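Local coordinates for protein acetyl-CoA C-acetyltransferase (Syntrophomonas wolfei subsp. wolfei, PDB 7N7Z) that probably catalyses the reversible transfer of an acetyl group between two acetyl-CoA molecules to give acetoacetyl-CoA, at residues B[12-17]-B[202-207]; B[25-30]-B[206-211]; B[33-38]-B[71-76]; B[258-263]-B[363-368]. One frame throughout, in Å; residues are numbered along the deposited sequence.

Contact 1 (B[12-17]-B[202-207]); sequences GMARTP and EIVPVV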
loop_
_atom_site.group_PDB
_atom_site.type_symbol
_atom_site.label_atom_id
_atom_site.label_comp_id
_atom_site.label_asym_id
_atom_site.label_seq_id
_atom_site.Cartn_x
_atom_site.Cartn_y
_atom_site.Cartn_z
ATOM N N GLY B 12 42.405 7.232 -2.119
ATOM C CA GLY B 12 41.531 8.109 -1.361
ATOM C C GLY B 12 40.466 7.301 -0.655
ATOM O O GLY B 12 40.006 6.272 -1.163
ATOM N N MET B 13 40.075 7.769 0.529
ATOM C CA MET B 13 39.098 7.068 1.350
ATOM C C MET B 13 38.307 8.078 2.164
ATOM O O MET B 13 38.866 9.063 2.654
ATOM C CB MET B 13 39.776 6.065 2.288
ATOM C CG MET B 13 40.531 4.965 1.571
ATOM S SD MET B 13 41.327 3.827 2.715
ATOM C CE MET B 13 40.130 2.505 2.751
ATOM N N ALA B 14 37.010 7.822 2.318
ATOM C CA ALA B 14 36.153 8.709 3.089
ATOM C C ALA B 14 34.878 7.970 3.462
ATOM O O ALA B 14 34.478 7.005 2.806
ATOM C CB ALA B 14 35.818 9.986 2.313
ATOM N N ARG B 15 34.251 8.440 4.536
ATOM C CA ARG B 15 32.941 7.954 4.937
ATOM C C ARG B 15 32.186 9.097 5.597
ATOM O O ARG B 15 32.784 10.047 6.108
ATOM C CB ARG B 15 33.040 6.752 5.886
ATOM C CG ARG B 15 33.602 7.056 7.275
ATOM C CD ARG B 15 33.279 5.928 8.248
ATOM N NE ARG B 15 33.822 6.155 9.584
ATOM C CZ ARG B 15 33.139 6.647 10.611
ATOM N NH1 ARG B 15 31.875 7.021 10.490
ATOM N NH2 ARG B 15 33.741 6.769 11.791
ATOM N N THR B 16 30.865 9.002 5.565
ATOM C CA THR B 16 30.024 9.912 6.321
ATOM C C THR B 16 29.935 9.423 7.757
ATOM O O THR B 16 30.356 8.309 8.076
ATOM C CB THR B 16 28.638 9.999 5.687
ATOM O OG1 THR B 16 27.912 8.792 5.951
ATOM C CG2 THR B 16 28.742 10.208 4.182
ATOM N N PRO B 17 29.403 10.240 8.662
ATOM C CA PRO B 17 29.089 9.733 10.000
ATOM C C PRO B 17 28.062 8.615 9.914
ATOM O O PRO B 17 27.298 8.508 8.952
ATOM C CB PRO B 17 28.527 10.960 10.731
ATOM C CG PRO B 17 29.041 12.135 9.967
ATOM C CD PRO B 17 29.119 11.681 8.537
ATOM N N GLU B 202 38.805 10.552 8.790
ATOM C CA GLU B 202 38.132 9.729 7.791
ATOM C C GLU B 202 36.750 10.259 7.437
ATOM O O GLU B 202 36.260 10.007 6.330
ATOM C CB GLU B 202 38.018 8.285 8.289
ATOM C CG GLU B 202 37.163 8.114 9.536
ATOM C CD GLU B 202 37.391 6.778 10.217
ATOM O OE1 GLU B 202 38.493 6.575 10.768
ATOM O OE2 GLU B 202 36.468 5.933 10.204
ATOM N N ILE B 203 36.113 10.990 8.340
ATOM C CA ILE B 203 34.733 11.412 8.138
ATOM C C ILE B 203 34.689 12.595 7.184
ATOM O O ILE B 203 35.574 13.459 7.190
ATOM C CB ILE B 203 34.072 11.758 9.487
ATOM C CG1 ILE B 203 33.507 10.490 10.132
ATOM C CG2 ILE B 203 32.970 12.805 9.303
ATOM C CD1 ILE B 203 32.949 10.697 11.528
ATOM N N VAL B 204 33.656 12.628 6.349
ATOM C CA VAL B 204 33.255 13.821 5.616
ATOM C C VAL B 204 31.862 14.195 6.108
ATOM O O VAL B 204 30.967 13.348 6.092
ATOM C CB VAL B 204 33.252 13.615 4.089
ATOM C CG1 VAL B 204 32.390 12.420 3.692
ATOM C CG2 VAL B 204 32.781 14.881 3.384
ATOM N N PRO B 205 31.635 15.424 6.567
ATOM C CA PRO B 205 30.341 15.741 7.181
ATOM C C PRO B 205 29.214 15.767 6.161
ATOM O O PRO B 205 29.423 15.994 4.966
ATOM C CB PRO B 205 30.565 17.128 7.797
ATOM C CG PRO B 205 31.682 17.721 7.014
ATOM C CD PRO B 205 32.550 16.581 6.563
ATOM N N VAL B 206 28.003 15.521 6.655
ATOM C CA VAL B 206 26.783 15.579 5.859
ATOM C C VAL B 206 25.988 16.795 6.310
ATOM O O VAL B 206 25.700 16.950 7.504
ATOM C CB VAL B 206 25.950 14.294 6.005
ATOM C CG1 VAL B 206 24.663 14.403 5.198
ATOM C CG2 VAL B 206 26.761 13.086 5.569
ATOM N N VAL B 207 25.629 17.650 5.360
ATOM C CA VAL B 207 24.974 18.920 5.647
ATOM C C VAL B 207 23.490 18.785 5.331
ATOM O O VAL B 207 23.112 18.487 4.191
ATOM C CB VAL B 207 25.612 20.066 4.847
ATOM C CG1 VAL B 207 24.803 21.328 5.008
ATOM C CG2 VAL B 207 27.045 20.291 5.300
#
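Arg15 and Glu202 both have CG tucked in between backbone N and C (chi1 68° and 64°), and both chains then run extended, so the two side chains leave adjoining backbones and cross obliquely at their polar ends. There Glu202 OE2 lies in the guanidinium plane, 2.7 Å from Arg15 NE, and accepts a nearly straight salt-bridge hydrogen bond on its anti lone pair. The carboxylate stands almost perpendicular to the guanidinium, and Arg15 NH2 adds only a weak bond to the same oxygen. Ile203 CG1 covers one face of the guanidinium, 3.9 Å from Arg15 CZ, while Arg15 NH1 turns back to Thr16 O at 3.1 Å. An alanine in place of Arg15 would remove the charged partner of Glu202 and the flat group under Ile203, and would probably leave the buried carboxylate with less compensation. The backbones meet in a single beta bridge: Arg15 N donates to Glu202 O at 3.1 Å and Val204 N to Arg15 O at 2.7 Å. Beyond it, Val206 CG2 rests 3.6 Å from Thr16 CB, and Ile203 CG2 meets Pro17 CG. Asp220 forms a second salt bridge with Arg15, and Ser370 of helix 360-378 bonds Glu202 OE2. Segment 202-207 thus joins strand 8-20 by one bridge, with Arg44 of helix 30-45 bonding the carbonyls of Met13, Glu202 and Ile203.

Contact 2 (B[25-30]-B[206-211]); sequences LASVRA and VVIKSK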
loop_
_atom_site.group_PDB
_atom_site.type_symbol
_atom_site.label_atom_id
_atom_site.label_comp_id
_atom_site.label_asym_id
_atom_site.label_seq_id
_atom_site.Cartn_x
_atom_site.Cartn_y
_atom_site.Cartn_z
ATOM N N LEU B 25 20.561 11.491 9.857
ATOM C CA LEU B 25 20.670 11.386 8.409
ATOM C C LEU B 25 19.421 10.802 7.762
ATOM O O LEU B 25 19.448 10.469 6.573
ATOM C CB LEU B 25 21.890 10.542 8.037
ATOM C CG LEU B 25 23.216 10.983 8.656
ATOM C CD1 LEU B 25 24.321 10.009 8.278
ATOM C CD2 LEU B 25 23.573 12.398 8.226
ATOM N N ALA B 26 18.325 10.675 8.512
ATOM C CA ALA B 26 17.112 10.079 7.967
ATOM C C ALA B 26 16.581 10.841 6.760
ATOM O O ALA B 26 15.846 10.264 5.951
ATOM C CB ALA B 26 16.035 10.009 9.050
ATOM N N SER B 27 16.932 12.117 6.622
ATOM C CA SER B 27 16.465 12.941 5.517
ATOM C C SER B 27 17.341 12.827 4.277
ATOM O O SER B 27 17.008 13.423 3.247
ATOM C CB SER B 27 16.403 14.408 5.951
ATOM O OG SER B 27 17.559 14.762 6.689
ATOM N N VAL B 28 18.444 12.087 4.346
ATOM C CA VAL B 28 19.411 11.995 3.258
ATOM C C VAL B 28 19.295 10.606 2.643
ATOM O O VAL B 28 19.639 9.602 3.279
ATOM C CB VAL B 28 20.841 12.269 3.745
ATOM C CG1 VAL B 28 21.772 12.502 2.561
ATOM C CG2 VAL B 28 20.857 13.466 4.685
ATOM N N ARG B 29 18.818 10.545 1.403
ATOM C CA ARG B 29 18.675 9.269 0.723
ATOM C C ARG B 29 20.046 8.668 0.421
ATOM O O ARG B 29 21.075 9.350 0.429
ATOM C CB ARG B 29 17.869 9.437 -0.566
ATOM C CG ARG B 29 16.481 10.034 -0.353
ATOM C CD ARG B 29 15.523 9.036 0.286
ATOM N NE ARG B 29 15.347 7.837 -0.528
ATOM C CZ ARG B 29 14.589 7.772 -1.614
ATOM N NH1 ARG B 29 13.918 8.824 -2.055
ATOM N NH2 ARG B 29 14.501 6.621 -2.275
ATOM N N ALA B 30 20.043 7.362 0.143
ATOM C CA ALA B 30 21.296 6.625 0.008
ATOM C C ALA B 30 22.194 7.231 -1.065
ATOM O O ALA B 30 23.413 7.332 -0.877
ATOM C CB ALA B 30 21.005 5.156 -0.307
ATOM N N VAL B 206 28.003 15.521 6.655
ATOM C CA VAL B 206 26.783 15.579 5.859
ATOM C C VAL B 206 25.988 16.795 6.310
ATOM O O VAL B 206 25.700 16.950 7.504
ATOM C CB VAL B 206 25.950 14.294 6.005
ATOM C CG1 VAL B 206 24.663 14.403 5.198
ATOM C CG2 VAL B 206 26.761 13.086 5.569
ATOM N N VAL B 207 25.629 17.650 5.360
ATOM C CA VAL B 207 24.974 18.920 5.647
ATOM C C VAL B 207 23.490 18.785 5.331
ATOM O O VAL B 207 23.112 18.487 4.191
ATOM C CB VAL B 207 25.612 20.066 4.847
ATOM C CG1 VAL B 207 24.803 21.328 5.008
ATOM C CG2 VAL B 207 27.045 20.291 5.300
ATOM N N ILE B 208 22.651 19.007 6.338
ATOM C CA ILE B 208 21.201 18.966 6.175
ATOM C C ILE B 208 20.730 20.372 5.827
ATOM O O ILE B 208 20.925 21.312 6.607
ATOM C CB ILE B 208 20.505 18.454 7.448
ATOM C CG1 ILE B 208 21.255 17.258 8.059
ATOM C CG2 ILE B 208 19.045 18.106 7.151
ATOM C CD1 ILE B 208 21.010 15.926 7.371
ATOM N N LYS B 209 20.106 20.520 4.659
ATOM C CA LYS B 209 19.700 21.835 4.159
ATOM C C LYS B 209 18.274 22.148 4.615
ATOM O O LYS B 209 17.322 22.193 3.833
ATOM C CB LYS B 209 19.824 21.886 2.642
ATOM C CG LYS B 209 21.253 21.947 2.139
ATOM C CD LYS B 209 21.769 23.376 2.102
ATOM C CE LYS B 209 23.219 23.432 1.644
ATOM N NZ LYS B 209 23.389 22.906 0.261
ATOM N N SER B 210 18.142 22.373 5.919
ATOM C CA SER B 210 16.859 22.775 6.472
ATOM C C SER B 210 16.468 24.156 5.947
ATOM O O SER B 210 17.295 24.916 5.435
ATOM C CB SER B 210 16.912 22.785 8.000
ATOM O OG SER B 210 15.607 22.799 8.553
ATOM N N LYS B 211 15.180 24.474 6.079
ATOM C CA LYS B 211 14.675 25.748 5.577
ATOM C C LYS B 211 15.082 26.903 6.485
ATOM O O LYS B 211 15.688 27.878 6.028
ATOM C CB LYS B 211 13.152 25.689 5.437
#
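A type I beta turn from Leu25 to Val28, in the loop between strand 8-20 and helix 30-45, packs here on strand 206-208, which pairs with strand 215-217 in a small two-stranded antiparallel sheet. The turn is closed by Val28 N donating to Leu25 O at 2.9 Å, and this brings the side chains of its first and last residues to the same strand. Contact between the segments is wholly by side-chain packing. In Leu25, chi2 of 176° sets CD1 anti to CA and leaves the other methyl, CD2, turned to Val206, 3.8 Å from Val206 CB and equally near CG1. Val28 meets Val206 tip to tip, CG2 against CG1 at 4.0 Å, so CG1 of Val206, anti to its own backbone N, is touched by both ends of the turn. Leu33 of helix 30-45 also packs on Leu25, Val28 and Val206, and Ile217 of the partner strand touches Leu25 and Ile208. Arg29 stands at the N-cap position, immediately before that helix, and its side chain packs on Gln130 of the second subunit. The outer part of the patch belongs to Ile208. Its CG1 lies anti to the carbonyl carbon (chi1 -42°) and the chain bends at chi2 (-79°), which points CD1 at the turn. There CD1 lies 3.6 Å from Val28 CG2, and Ser27 OG, at the margin, is 3.7 Å from both CG2 and CD1 of Ile208.

Contact 3 (B[33-38]-B[71-76]); sequences LAIIAA and RIIGMK
Apolar packing carries this contact between helices 30-45 and 69-76, whose short segments cross at -44° with their axes 9.4 Å apart at closest approach. Ile73 is the central side chain on its helix, directed at Ala34, Ile35 and Ala38. Its CG1 is anti to the carbonyl carbon and its chain extended (chi2 157°), which drives CD1 to 3.3 Å from Ala34 CB, tighter than usual van der Waals contact. The other branch, CG2, anti to the backbone N, lies 4.0 Å from Ile35 CG1 and more loosely against Ala38 CB, so both branches bear on Ala34, and CG2 reaches on to Ile35 and Ala38. The small methyls of Ala34 and Ala38 let Ile73 come this close to the backbone of helix 30-45.

The second kind of contact is aliphatic cover from a charged residue. Ile35 reaches outward with CD1, and the Lys76 chain crosses it obliquely, Lys76 CD lying a close 3.5 Å from Ile35 CD1 and Lys76 CB 3.9 Å from the same methyl. An alanine at Ile35 would lose the methyl that meets Lys76 and the CG1 that meets Ile73, and would probably loosen the outer half of this interface.

On the far side of helix 69-76, Arg71, Ile72 and Met75 face the second subunit, where Arg71 packs on Val287 and Met75 on Leu156. Ala37 and Leu33 turn instead to strand 254-264, and Ala38 to strand 113-121. Helix 30-45 thus packs on the mixed sheet with one face and on helix 69-76 with the adjoining flank, helix-on-sheet packing of the layered alpha-beta thiolase fold.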
loop_
_atom_site.group_PDB
_atom_site.type_symbol
_atom_site.label_atom_id
_atom_site.label_comp_id
_atom_site.label_asym_id
_atom_site.label_seq_id
_atom_site.Cartn_x
_atom_site.Cartn_y
_atom_site.Cartn_z
ATOM N N LEU B 33 24.048 10.420 0.134
ATOM C CA LEU B 33 25.157 10.077 1.018
ATOM C C LEU B 33 26.323 9.503 0.222
ATOM O O LEU B 33 27.486 9.828 0.488
ATOM C CB LEU B 33 24.705 9.074 2.078
ATOM C CG LEU B 33 23.842 9.591 3.229
ATOM C CD1 LEU B 33 23.152 8.426 3.923
ATOM C CD2 LEU B 33 24.667 10.391 4.223
ATOM N N ALA B 34 26.026 8.640 -0.753
ATOM C CA ALA B 34 27.077 8.075 -1.590
ATOM C C ALA B 34 27.830 9.165 -2.340
ATOM O O ALA B 34 29.056 9.097 -2.484
ATOM C CB ALA B 34 26.476 7.069 -2.573
ATOM N N ILE B 35 27.113 10.181 -2.824
ATOM C CA ILE B 35 27.758 11.257 -3.571
ATOM C C ILE B 35 28.721 12.024 -2.675
ATOM O O ILE B 35 29.829 12.384 -3.094
ATOM C CB ILE B 35 26.694 12.185 -4.188
ATOM C CG1 ILE B 35 26.116 11.552 -5.455
ATOM C CG2 ILE B 35 27.285 13.553 -4.503
ATOM C CD1 ILE B 35 24.761 12.087 -5.837
ATOM N N ILE B 36 28.320 12.286 -1.430
ATOM C CA ILE B 36 29.184 13.025 -0.515
ATOM C C ILE B 36 30.438 12.217 -0.201
ATOM O O ILE B 36 31.559 12.738 -0.242
ATOM C CB ILE B 36 28.414 13.399 0.766
ATOM C CG1 ILE B 36 27.339 14.441 0.448
ATOM C CG2 ILE B 36 29.372 13.926 1.829
ATOM C CD1 ILE B 36 26.313 14.627 1.548
ATOM N N ALA B 37 30.269 10.929 0.104
ATOM C CA ALA B 37 31.423 10.086 0.402
ATOM C C ALA B 37 32.308 9.908 -0.824
ATOM O O ALA B 37 33.541 9.917 -0.714
ATOM C CB ALA B 37 30.957 8.727 0.926
ATOM N N ALA B 38 31.701 9.743 -2.002
ATOM C CA ALA B 38 32.484 9.552 -3.218
ATOM C C ALA B 38 33.294 10.798 -3.552
ATOM O O ALA B 38 34.479 10.704 -3.892
ATOM C CB ALA B 38 31.565 9.182 -4.381
ATOM N N ARG B 71 25.405 4.251 -11.196
ATOM C CA ARG B 71 25.582 5.066 -12.394
ATOM C C ARG B 71 25.130 6.499 -12.144
ATOM O O ARG B 71 25.749 7.448 -12.639
ATOM C CB ARG B 71 24.816 4.449 -13.567
ATOM C CG ARG B 71 24.835 5.280 -14.850
ATOM C CD ARG B 71 26.240 5.434 -15.428
ATOM N NE ARG B 71 26.200 5.886 -16.815
ATOM C CZ ARG B 71 27.244 5.912 -17.633
ATOM N NH1 ARG B 71 28.448 5.529 -17.235
ATOM N NH2 ARG B 71 27.077 6.329 -18.885
ATOM N N ILE B 72 24.052 6.677 -11.376
ATOM C CA ILE B 72 23.639 8.022 -10.988
ATOM C C ILE B 72 24.717 8.673 -10.133
ATOM O O ILE B 72 25.069 9.843 -10.331
ATOM C CB ILE B 72 22.289 7.978 -10.250
ATOM C CG1 ILE B 72 21.171 7.529 -11.195
ATOM C CG2 ILE B 72 21.967 9.344 -9.651
ATOM C CD1 ILE B 72 19.902 7.098 -10.478
ATOM N N ILE B 73 25.259 7.925 -9.170
ATOM C CA ILE B 73 26.263 8.477 -8.269
ATOM C C ILE B 73 27.538 8.815 -9.032
ATOM O O ILE B 73 28.178 9.843 -8.776
ATOM C CB ILE B 73 26.535 7.494 -7.115
ATOM C CG1 ILE B 73 25.291 7.344 -6.235
ATOM C CG2 ILE B 73 27.719 7.961 -6.280
ATOM C CD1 ILE B 73 25.254 6.054 -5.445
ATOM N N GLY B 74 27.925 7.964 -9.984
ATOM C CA GLY B 74 29.154 8.211 -10.723
ATOM C C GLY B 74 29.062 9.436 -11.612
ATOM O O GLY B 74 29.978 10.263 -11.650
ATOM N N MET B 75 27.954 9.570 -12.345
ATOM C CA MET B 75 27.789 10.723 -13.220
ATOM C C MET B 75 27.740 12.023 -12.429
ATOM O O MET B 75 28.236 13.054 -12.896
ATOM C CB MET B 75 26.520 10.568 -14.059
ATOM C CG MET B 75 26.560 9.414 -15.047
ATOM S SD MET B 75 27.908 9.542 -16.240
ATOM C CE MET B 75 29.141 8.493 -15.470
ATOM N N LYS B 76 27.156 11.997 -11.229
ATOM C CA LYS B 76 27.008 13.223 -10.454
ATOM C C LYS B 76 28.319 13.656 -9.812
ATOM O O LYS B 76 28.517 14.852 -9.565
ATOM C CB LYS B 76 25.931 13.039 -9.387
ATOM C CG LYS B 76 24.532 13.327 -9.896
ATOM C CD LYS B 76 23.474 12.662 -9.037
ATOM C CE LYS B 76 22.075 13.073 -9.466
ATOM N NZ LYS B 76 21.275 13.590 -8.321
#

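Contact 4 (B[258-263]-B[363-368]); sequences AAAVFM and TGLRII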
loop_
_atom_site.group_PDB
_atom_site.type_symbol
_atom_site.label_atom_id
_atom_site.label_comp_id
_atom_site.label_asym_id
_atom_site.label_seq_id
_atom_site.Cartn_x
_atom_site.Cartn_y
_atom_site.Cartn_z
ATOM N N ALA B 258 30.314 4.997 2.501
ATOM C CA ALA B 258 31.763 5.041 2.388
ATOM C C ALA B 258 32.151 4.966 0.917
ATOM O O ALA B 258 31.388 4.481 0.078
ATOM C CB ALA B 258 32.424 3.897 3.166
ATOM N N ALA B 259 33.347 5.459 0.608
ATOM C CA ALA B 259 33.838 5.436 -0.761
ATOM C C ALA B 259 35.355 5.339 -0.751
ATOM O O ALA B 259 36.014 5.690 0.230
ATOM C CB ALA B 259 33.386 6.676 -1.540
ATOM N N ALA B 260 35.902 4.858 -1.863
ATOM C CA ALA B 260 37.341 4.686 -1.985
ATOM C C ALA B 260 37.724 4.714 -3.456
ATOM O O ALA B 260 36.962 4.272 -4.319
ATOM C CB ALA B 260 37.806 3.376 -1.338
ATOM N N VAL B 261 38.915 5.241 -3.726
ATOM C CA VAL B 261 39.479 5.292 -5.071
ATOM C C VAL B 261 40.640 4.309 -5.121
ATOM O O VAL B 261 41.634 4.472 -4.400
ATOM C CB VAL B 261 39.940 6.709 -5.441
ATOM C CG1 VAL B 261 40.569 6.716 -6.832
ATOM C CG2 VAL B 261 38.775 7.682 -5.370
ATOM N N PHE B 262 40.515 3.292 -5.967
ATOM C CA PHE B 262 41.540 2.276 -6.138
ATOM C C PHE B 262 42.275 2.500 -7.453
ATOM O O PHE B 262 41.725 3.064 -8.404
ATOM C CB PHE B 262 40.930 0.872 -6.106
ATOM C CG PHE B 262 40.266 0.537 -4.801
ATOM C CD1 PHE B 262 38.935 0.852 -4.586
ATOM C CD2 PHE B 262 40.973 -0.084 -3.787
ATOM C CE1 PHE B 262 38.321 0.551 -3.385
ATOM C CE2 PHE B 262 40.365 -0.387 -2.583
ATOM C CZ PHE B 262 39.037 -0.069 -2.383
ATOM N N MET B 263 43.529 2.055 -7.497
ATOM C CA MET B 263 44.368 2.278 -8.663
ATOM C C MET B 263 45.420 1.187 -8.761
ATOM O O MET B 263 45.860 0.631 -7.750
ATOM C CB MET B 263 45.072 3.636 -8.601
ATOM C CG MET B 263 44.202 4.808 -8.982
ATOM S SD MET B 263 45.127 6.354 -8.984
ATOM C CE MET B 263 43.856 7.482 -8.417
ATOM N N THR B 363 29.054 -1.107 5.557
ATOM C CA THR B 363 29.991 -1.558 6.580
ATOM C C THR B 363 31.185 -2.280 5.972
ATOM O O THR B 363 32.319 -2.119 6.439
ATOM C CB THR B 363 29.275 -2.468 7.577
ATOM O OG1 THR B 363 28.281 -1.718 8.286
ATOM C CG2 THR B 363 30.270 -3.058 8.568
ATOM N N GLY B 364 30.951 -3.093 4.941
ATOM C CA GLY B 364 32.042 -3.848 4.346
ATOM C C GLY B 364 33.223 -2.977 3.969
ATOM O O GLY B 364 34.379 -3.380 4.121
ATOM N N LEU B 365 32.949 -1.771 3.470
ATOM C CA LEU B 365 34.004 -0.820 3.145
ATOM C C LEU B 365 34.302 0.132 4.293
ATOM O O LEU B 365 35.420 0.650 4.383
ATOM C CB LEU B 365 33.622 -0.012 1.902
ATOM C CG LEU B 365 34.655 1.012 1.422
ATOM C CD1 LEU B 365 35.982 0.338 1.103
ATOM C CD2 LEU B 365 34.128 1.766 0.212
ATOM N N ARG B 366 33.326 0.375 5.170
ATOM C CA ARG B 366 33.551 1.258 6.309
ATOM C C ARG B 366 34.735 0.782 7.140
ATOM O O ARG B 366 35.632 1.566 7.473
ATOM C CB ARG B 366 32.288 1.330 7.171
ATOM C CG ARG B 366 32.135 2.627 7.955
ATOM C CD ARG B 366 32.923 2.599 9.260
ATOM N NE ARG B 366 32.402 1.603 10.191
ATOM C CZ ARG B 366 33.100 1.053 11.176
ATOM N NH1 ARG B 366 34.363 1.380 11.397
ATOM N NH2 ARG B 366 32.515 0.152 11.960
ATOM N N ILE B 367 34.756 -0.508 7.485
ATOM C CA ILE B 367 35.805 -1.020 8.354
ATOM C C ILE B 367 37.156 -1.042 7.653
ATOM O O ILE B 367 38.194 -1.011 8.322
ATOM C CB ILE B 367 35.427 -2.419 8.879
ATOM C CG1 ILE B 367 35.272 -3.420 7.733
ATOM C CG2 ILE B 367 34.136 -2.346 9.689
ATOM C CD1 ILE B 367 35.163 -4.857 8.210
ATOM N N ILE B 368 37.177 -1.093 6.320
ATOM C CA ILE B 368 38.439 -0.924 5.606
ATOM C C ILE B 368 38.925 0.513 5.741
ATOM O O ILE B 368 40.110 0.763 5.993
ATOM C CB ILE B 368 38.283 -1.324 4.129
ATOM C CG1 ILE B 368 38.045 -2.827 3.988
ATOM C CG2 ILE B 368 39.518 -0.934 3.340
ATOM C CD1 ILE B 368 37.425 -3.202 2.662
#
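Leu365 is the side chain that joins helix 360-378, of the central helical layer of the thiolase fold, to strand 254-264 of the adjoining sheet, so that a helix of the C-terminal thiolase domain packs on a strand of the N-terminal one. With CG anti to the backbone N (chi1 -179°), Leu365 lays CD2 over the strand backbone, 3.8 Å from both Ala258 C and Ala259 N. The same methyl meets Ala258 CB at 4.0 Å, and its twin, CD1, faces Ala260 CB. Ala258 CB also lies 4.2 Å from Arg366 N. Small alanine side chains on this side of the strand let the leucine sit close to the peptide groups, and the segment axes approach to 7.7 Å at an angle of 63°.

In the next shell, Thr99 of helix 94-107 and Ala118 of strand 113-121 also touch Leu365. Strand 254-264 is held in the sheet by backbone hydrogen bonds to strands 8-20 and 113-121.

Further out, Arg366 turns away from the strand and hydrogen-bonds Ser370 OG through NH1. Toward the predicted active site, Thr363 probably helps to orient His358, the predicted proton acceptor, since Thr363 OG1 is hydrogen-bonded to His358 ND1.

Contacts 1 to 3 lie within the N-terminal thiolase domain, whereas contact 4 joins it to the C-terminal one. Along the chain, contact 3 is nested inside the loops closed by contacts 1 and 2, and contact 4 follows them all. Contacts 1 and 2 share Val206 and Val207 of strand 206-208, with centres about 14 Å apart. Contact 3 touches both through Leu33 and Ile36 of helix 30-45. Contacts 1 and 4, centres about 11 Å apart, meet in the mixed sheet, where strands 8-20 and 254-264 are neighbours. Contact 3 also touches contact 4, through Ala37 and Ala38 on Ala259, so packing runs from the turn of contact 2 to contact 4, although those two do not touch.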